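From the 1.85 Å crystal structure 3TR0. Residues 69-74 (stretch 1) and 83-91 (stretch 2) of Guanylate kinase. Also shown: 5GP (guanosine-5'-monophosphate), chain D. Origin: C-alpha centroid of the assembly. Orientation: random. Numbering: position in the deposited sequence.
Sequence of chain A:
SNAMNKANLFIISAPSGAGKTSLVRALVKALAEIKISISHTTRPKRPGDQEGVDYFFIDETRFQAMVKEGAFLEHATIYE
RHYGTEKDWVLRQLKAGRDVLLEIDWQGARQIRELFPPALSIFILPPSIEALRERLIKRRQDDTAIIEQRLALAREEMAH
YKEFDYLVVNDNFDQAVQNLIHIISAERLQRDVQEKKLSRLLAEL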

ATOM      1  N   GLU A  69      -0.597   8.447 -35.514  1.00 35.69           N
ATOM      2  CA  GLU A  69       0.852   8.311 -35.413  1.00 41.64           C
ATOM      3  C   GLU A  69       1.251   7.390 -34.260  1.00 47.29           C
ATOM      4  O   GLU A  69       2.368   6.873 -34.226  1.00 45.06           O
ATOM      5  CB  GLU A  69       1.509   9.681 -35.224  1.00 57.35           C
ATOM      6  CG  GLU A  69       1.282  10.655 -36.370  1.00 78.43           C
ATOM      7  CD  GLU A  69       1.932  12.007 -36.130  1.00 89.39           C
ATOM      8  OE1 GLU A  69       3.041  12.047 -35.557  1.00 86.69           O
ATOM      9  OE2 GLU A  69       1.332  13.034 -36.509  1.00 97.87           O
ATOM     10  N   GLY A  70       0.334   7.195 -33.316  1.00 45.74           N
ATOM     11  CA  GLY A  70       0.600   6.365 -32.154  1.00 41.77           C
ATOM     12  C   GLY A  70       1.341   7.114 -31.062  1.00 41.91           C
ATOM     13  O   GLY A  70       2.001   6.508 -30.218  1.00 36.48           O
ATOM     14  N   ALA A  71       1.223   8.439 -31.075  1.00 37.35           N
ATOM     15  CA  ALA A  71       1.926   9.292 -30.122  1.00 32.58           C
ATOM     16  C   ALA A  71       1.371   9.183 -28.708  1.00 29.62           C
ATOM     17  O   ALA A  71       1.991   9.650 -27.754  1.00 30.01           O
ATOM     18  CB  ALA A  71       1.892  10.745 -30.590  1.00 35.20           C
ATOM     19  N   PHE A  72       0.197   8.578 -28.569  1.00 39.44           N
ATOM     20  CA  PHE A  72      -0.428   8.466 -27.258  1.00 31.20           C
ATOM     21  C   PHE A  72      -0.229   7.095 -26.620  1.00 28.63           C
ATOM     22  O   PHE A  72      -0.360   6.064 -27.275  1.00 36.05           O
ATOM     23  CB  PHE A  72      -1.921   8.792 -27.335  1.00 26.64           C
ATOM     24  CG  PHE A  72      -2.211  10.235 -27.630  1.00 26.10           C
ATOM     25  CD1 PHE A  72      -1.786  11.229 -26.766  1.00 23.72           C
ATOM     26  CD2 PHE A  72      -2.922  10.594 -28.763  1.00 25.80           C
ATOM     27  CE1 PHE A  72      -2.057  12.555 -27.031  1.00 41.14           C
ATOM     28  CE2 PHE A  72      -3.202  11.915 -29.026  1.00 34.56           C
ATOM     29  CZ  PHE A  72      -2.764  12.898 -28.162  1.00 33.74           C
ATOM     30  N   LEU A  73       0.086   7.103 -25.331  1.00 31.84           N
ATOM     31  CA  LEU A  73       0.172   5.884 -24.541  1.00 19.61           C
ATOM     32  C   LEU A  73      -1.243   5.398 -24.307  1.00 32.75           C
ATOM     33  O   LEU A  73      -1.501   4.203 -24.135  1.00 35.39           O
ATOM     34  CB  LEU A  73       0.826   6.204 -23.199  1.00 29.81           C
ATOM     35  CG  LEU A  73       1.295   5.054 -22.315  1.00 31.96           C
ATOM     36  CD1 LEU A  73       2.298   4.203 -23.066  1.00 31.31           C
ATOM     37  CD2 LEU A  73       1.902   5.602 -21.036  1.00 35.44           C
ATOM     38  N   GLU A  74      -2.158   6.359 -24.331  1.00 29.01           N
ATOM     39  CA  GLU A  74      -3.532   6.163 -23.931  1.00 24.45           C
ATOM     40  C   GLU A  74      -4.335   7.335 -24.480  1.00 24.49           C
ATOM     41  O   GLU A  74      -3.861   8.471 -24.462  1.00 29.14           O
ATOM     42  CB  GLU A  74      -3.578   6.146 -22.400  1.00 35.16           C
ATOM     43  CG  GLU A  74      -4.936   6.247 -21.776  1.00 41.33           C
ATOM     44  CD  GLU A  74      -5.526   7.639 -21.855  1.00 28.13           C
ATOM     45  OE1 GLU A  74      -4.837   8.635 -21.512  1.00 19.04           O
ATOM     46  OE2 GLU A  74      -6.693   7.725 -22.265  1.00 37.55           O
ATOM     47  N   TYR A  83      -8.933  13.437 -25.243  1.00 28.00           N
ATOM     48  CA  TYR A  83      -7.867  13.566 -24.260  1.00 20.82           C
ATOM     49  C   TYR A  83      -6.895  12.398 -24.418  1.00 27.23           C
ATOM     50  O   TYR A  83      -7.306  11.267 -24.682  1.00 27.40           O
ATOM     51  CB  TYR A  83      -8.441  13.510 -22.842  1.00 20.11           C
ATOM     52  CG  TYR A  83      -9.514  14.527 -22.529  1.00 22.26           C
ATOM     53  CD1 TYR A  83      -9.245  15.613 -21.707  1.00 30.50           C
ATOM     54  CD2 TYR A  83     -10.802  14.387 -23.026  1.00 30.69           C
ATOM     55  CE1 TYR A  83     -10.222  16.538 -21.402  1.00 29.33           C
ATOM     56  CE2 TYR A  83     -11.786  15.308 -22.731  1.00 29.10           C
ATOM     57  CZ  TYR A  83     -11.491  16.381 -21.917  1.00 33.00           C
ATOM     58  OH  TYR A  83     -12.466  17.303 -21.614  1.00 31.19           O
ATOM     59  N   GLY A  84      -5.607  12.656 -24.229  1.00 24.13           N
ATOM     60  CA  GLY A  84      -4.627  11.593 -24.332  1.00 23.67           C
ATOM     61  C   GLY A  84      -3.349  11.841 -23.560  1.00 23.45           C
ATOM     62  O   GLY A  84      -3.006  12.983 -23.256  1.00 32.56           O
ATOM     63  N   THR A  85      -2.647  10.757 -23.246  1.00 22.88           N
ATOM     64  CA  THR A  85      -1.371  10.825 -22.552  1.00 21.89           C
ATOM     65  C   THR A  85      -0.235  10.610 -23.541  1.00 25.72           C
ATOM     66  O   THR A  85      -0.084   9.521 -24.094  1.00 24.16           O
ATOM     67  CB  THR A  85      -1.270   9.743 -21.454  1.00 22.17           C
ATOM     68  OG1 THR A  85      -2.282   9.966 -20.465  1.00 22.48           O
ATOM     69  CG2 THR A  85       0.094   9.783 -20.785  1.00 21.84           C
ATOM     70  N   GLU A  86       0.561  11.648 -23.767  1.00 24.71           N
ATOM     71  CA  GLU A  86       1.701  11.541 -24.672  1.00 30.25           C
ATOM     72  C   GLU A  86       2.672  10.497 -24.123  1.00 32.13           C
ATOM     73  O   GLU A  86       3.092  10.562 -22.963  1.00 27.13           O
ATOM     74  CB  GLU A  86       2.371  12.903 -24.858  1.00 25.59           C
ATOM     75  CG  GLU A  86       3.299  12.998 -26.068  1.00 32.46           C
ATOM     76  CD  GLU A  86       4.700  12.530 -25.758  1.00 34.28           C
ATOM     77  OE1 GLU A  86       5.211  12.879 -24.674  1.00 39.41           O
ATOM     78  OE2 GLU A  86       5.292  11.811 -26.590  1.00 46.38           O
ATOM     79  N   LYS A  87       3.010   9.523 -24.960  1.00 28.93           N
ATOM     80  CA  LYS A  87       3.744   8.343 -24.516  1.00 24.81           C
ATOM     81  C   LYS A  87       5.197   8.614 -24.130  1.00 22.75           C
ATOM     82  O   LYS A  87       5.685   8.107 -23.121  1.00 24.03           O
ATOM     83  CB  LYS A  87       3.709   7.260 -25.596  1.00 36.09           C
ATOM     84  CG  LYS A  87       4.433   5.984 -25.198  1.00 47.49           C
ATOM     85  CD  LYS A  87       4.677   5.086 -26.394  1.00 58.97           C
ATOM     86  CE  LYS A  87       5.555   5.776 -27.424  1.00 75.85           C
ATOM     87  NZ  LYS A  87       5.826   4.906 -28.603  1.00 86.59           N
ATOM     88  N   ASP A  88       5.896   9.398 -24.942  1.00 26.37           N
ATOM     89  CA  ASP A  88       7.334   9.547 -24.760  1.00 25.16           C
ATOM     90  C   ASP A  88       7.701  10.237 -23.450  1.00 26.77           C
ATOM     91  O   ASP A  88       8.661   9.846 -22.781  1.00 26.77           O
ATOM     92  CB  ASP A  88       7.968  10.270 -25.949  1.00 29.63           C
ATOM     93  CG  ASP A  88       9.454  10.016 -26.049  1.00 38.34           C
ATOM     94  OD1 ASP A  88       9.840   8.849 -26.274  1.00 47.26           O
ATOM     95  OD2 ASP A  88      10.236  10.973 -25.894  1.00 47.73           O
ATOM     96  N   TRP A  89       6.944  11.260 -23.075  1.00 19.41           N
ATOM     97  CA  TRP A  89       7.246  11.976 -21.843  1.00 27.48           C
ATOM     98  C   TRP A  89       7.170  11.040 -20.642  1.00 26.72           C
ATOM     99  O   TRP A  89       8.020  11.081 -19.758  1.00 22.30           O
ATOM    100  CB  TRP A  89       6.299  13.154 -21.644  1.00 27.06           C
ATOM    101  CG  TRP A  89       6.568  13.902 -20.379  1.00 26.47           C
ATOM    102  CD1 TRP A  89       7.386  14.982 -20.224  1.00 30.64           C
ATOM    103  CD2 TRP A  89       6.032  13.615 -19.082  1.00 29.67           C
ATOM    104  NE1 TRP A  89       7.387  15.392 -18.913  1.00 26.19           N
ATOM    105  CE2 TRP A  89       6.561  14.570 -18.191  1.00 26.78           C
ATOM    106  CE3 TRP A  89       5.150  12.649 -18.589  1.00 25.90           C
ATOM    107  CZ2 TRP A  89       6.234  14.591 -16.837  1.00 25.18           C
ATOM    108  CZ3 TRP A  89       4.829  12.668 -17.240  1.00 23.30           C
ATOM    109  CH2 TRP A  89       5.371  13.632 -16.381  1.00 22.10           C
ATOM    110  N   VAL A  90       6.150  10.192 -20.622  1.00 20.08           N
ATOM    111  CA  VAL A  90       5.959   9.255 -19.520  1.00 19.20           C
ATOM    112  C   VAL A  90       7.138   8.286 -19.418  1.00 25.22           C
ATOM    113  O   VAL A  90       7.697   8.080 -18.341  1.00 22.33           O
ATOM    114  CB  VAL A  90       4.651   8.463 -19.687  1.00 20.46           C
ATOM    115  CG1 VAL A  90       4.579   7.333 -18.672  1.00 18.75           C
ATOM    116  CG2 VAL A  90       3.445   9.385 -19.541  1.00 21.11           C
ATOM    117  N   LEU A  91       7.526   7.707 -20.547  1.00 22.03           N
ATOM    118  CA  LEU A  91       8.621   6.747 -20.552  1.00 25.52           C
ATOM    119  C   LEU A  91       9.955   7.381 -20.154  1.00 25.83           C
ATOM    120  O   LEU A  91      10.779   6.736 -19.514  1.00 23.00           O
ATOM    121  CB  LEU A  91       8.726   6.041 -21.905  1.00 27.73           C
ATOM    122  CG  LEU A  91       7.476   5.255 -22.307  1.00 26.89           C
ATOM    123  CD1 LEU A  91       7.718   4.481 -23.595  1.00 37.39           C
ATOM    124  CD2 LEU A  91       7.050   4.313 -21.181  1.00 24.69           C
TER
HETATM  125  P   5GP D 205     -11.717  18.348 -18.006  1.00 30.33           P
HETATM  126  O1P 5GP D 205     -10.470  19.105 -17.621  1.00 27.75           O
HETATM  127  O2P 5GP D 205     -12.303  18.589 -19.372  1.00 26.59           O
HETATM  128  O3P 5GP D 205     -12.764  18.581 -16.941  1.00 31.35           O
HETATM  129  O5' 5GP D 205     -11.470  16.790 -17.800  1.00 26.25           O
HETATM  130  C5' 5GP D 205     -12.379  15.833 -18.315  1.00 26.97           C
HETATM  131  C4' 5GP D 205     -12.001  14.439 -17.889  1.00 29.60           C
HETATM  132  O4' 5GP D 205     -11.188  13.827 -18.910  1.00 21.49           O
HETATM  133  C3' 5GP D 205     -11.140  14.345 -16.641  1.00 30.14           C
HETATM  134  O3' 5GP D 205     -11.890  14.444 -15.443  1.00 34.52           O
HETATM  135  C2' 5GP D 205     -10.435  13.002 -16.806  1.00 35.69           C
HETATM  136  O2' 5GP D 205     -11.257  11.950 -16.324  1.00 33.21           O
HETATM  137  C1' 5GP D 205     -10.337  12.871 -18.330  1.00 25.60           C
HETATM  138  N9  5GP D 205      -8.968  13.092 -18.829  1.00 17.36           N
HETATM  139  C8  5GP D 205      -8.190  14.178 -18.733  1.00 16.77           C
HETATM  140  N7  5GP D 205      -7.017  13.924 -19.365  1.00 15.47           N
HETATM  141  C5  5GP D 205      -7.080  12.663 -19.855  1.00 16.57           C
HETATM  142  C6  5GP D 205      -6.215  11.846 -20.576  1.00 19.68           C
HETATM  143  O6  5GP D 205      -5.075  12.247 -20.913  1.00 25.37           O
HETATM  144  N1  5GP D 205      -6.614  10.612 -20.911  1.00 21.52           N
HETATM  145  C2  5GP D 205      -7.823  10.147 -20.564  1.00 21.04           C
HETATM  146  N2  5GP D 205      -8.213   8.897 -20.908  1.00 16.75           N
HETATM  147  N3  5GP D 205      -8.678  10.913 -19.864  1.00 17.34           N
HETATM  148  C4  5GP D 205      -8.318  12.165 -19.514  1.00 17.59           C
HETATM  149  O   HOH W   1       4.767   9.566 -27.917  0.96 40.17           O

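Three backbone hydrogen bonds hold the two stretches together. Lys-87 N donates to Ala-71 O at 3.0 Å, and the angle at the hydrogen, 172°, is nearly straight. Leu-73 N donates to Thr-85 O at 2.7 Å. Thr-85 N donates to Glu-74 O at 2.9 Å. Thr-85 therefore has both its backbone N and its backbone O satisfied by stretch 1. Between these bonds, Phe-72 and Glu-86 form an antiparallel, non-hydrogen-bonded pair, with their CA atoms 4.5 Å apart. Their side chains diverge. Phe-72 CA also lies 3.4 Å from Thr-85 O, a CA-H...O contact that adds to the bond this oxygen accepts from Leu-73 N.

Ala-71 O has a second donor. Water 1 donates to Ala-71 O at 2.8 Å and to Glu-86 OE2 at 2.7 Å, so it bridges the stretches.

Glu-86 stands at the N-cap of the helix that begins at Lys-87. Its carboxylate takes up two amides that have no earlier helical carbonyl to pair with. Trp-89 N donates to Glu-86 OE1 at 2.9 Å, and Asp-88 N donates to Glu-86 OE2 at 3.0 Å. Lys-87 N, at the start of the same helix, is satisfied across the contact by Ala-71 O. Within the helix, Leu-91 N donates to Lys-87 O at 3.2 Å.

The Glu-74 carboxylate is occupied by the nucleotide. 5GP N1 donates to Glu-74 OE1 at 2.7 Å, and 5GP N2 donates to Glu-74 OE2 at a very short 2.4 Å. One side chain thus reads two adjacent donors on the guanine edge, as suits a guanylate kinase. Thr-85 OG1 lies 3.1 Å from Glu-74 OE1, but another acceptor is within reach of its proton. At the phosphate end, Tyr-83 OH donates to 5GP O2P at 2.6 Å. One face of the Tyr-83 ring is covered by 5GP O4'.

Apolar packing fills in around the polar links. Gly-84 CA sits over one face of the Phe-72 ring, 4.2 Å from the ring centroid, in a CH-pi contact. The lack of a side chain permits this approach: an ideal CB on Gly-84 would lie 2.7 Å from Phe-72 CD1, a clash. Leu-73 points toward stretch 2. Its CD1 lies 3.5 Å from Lys-87 CG, and its CD2 lies 4.0 Å from Val-90 CG1. Lys-87 also starts toward stretch 1, but the end of its side chain leads away.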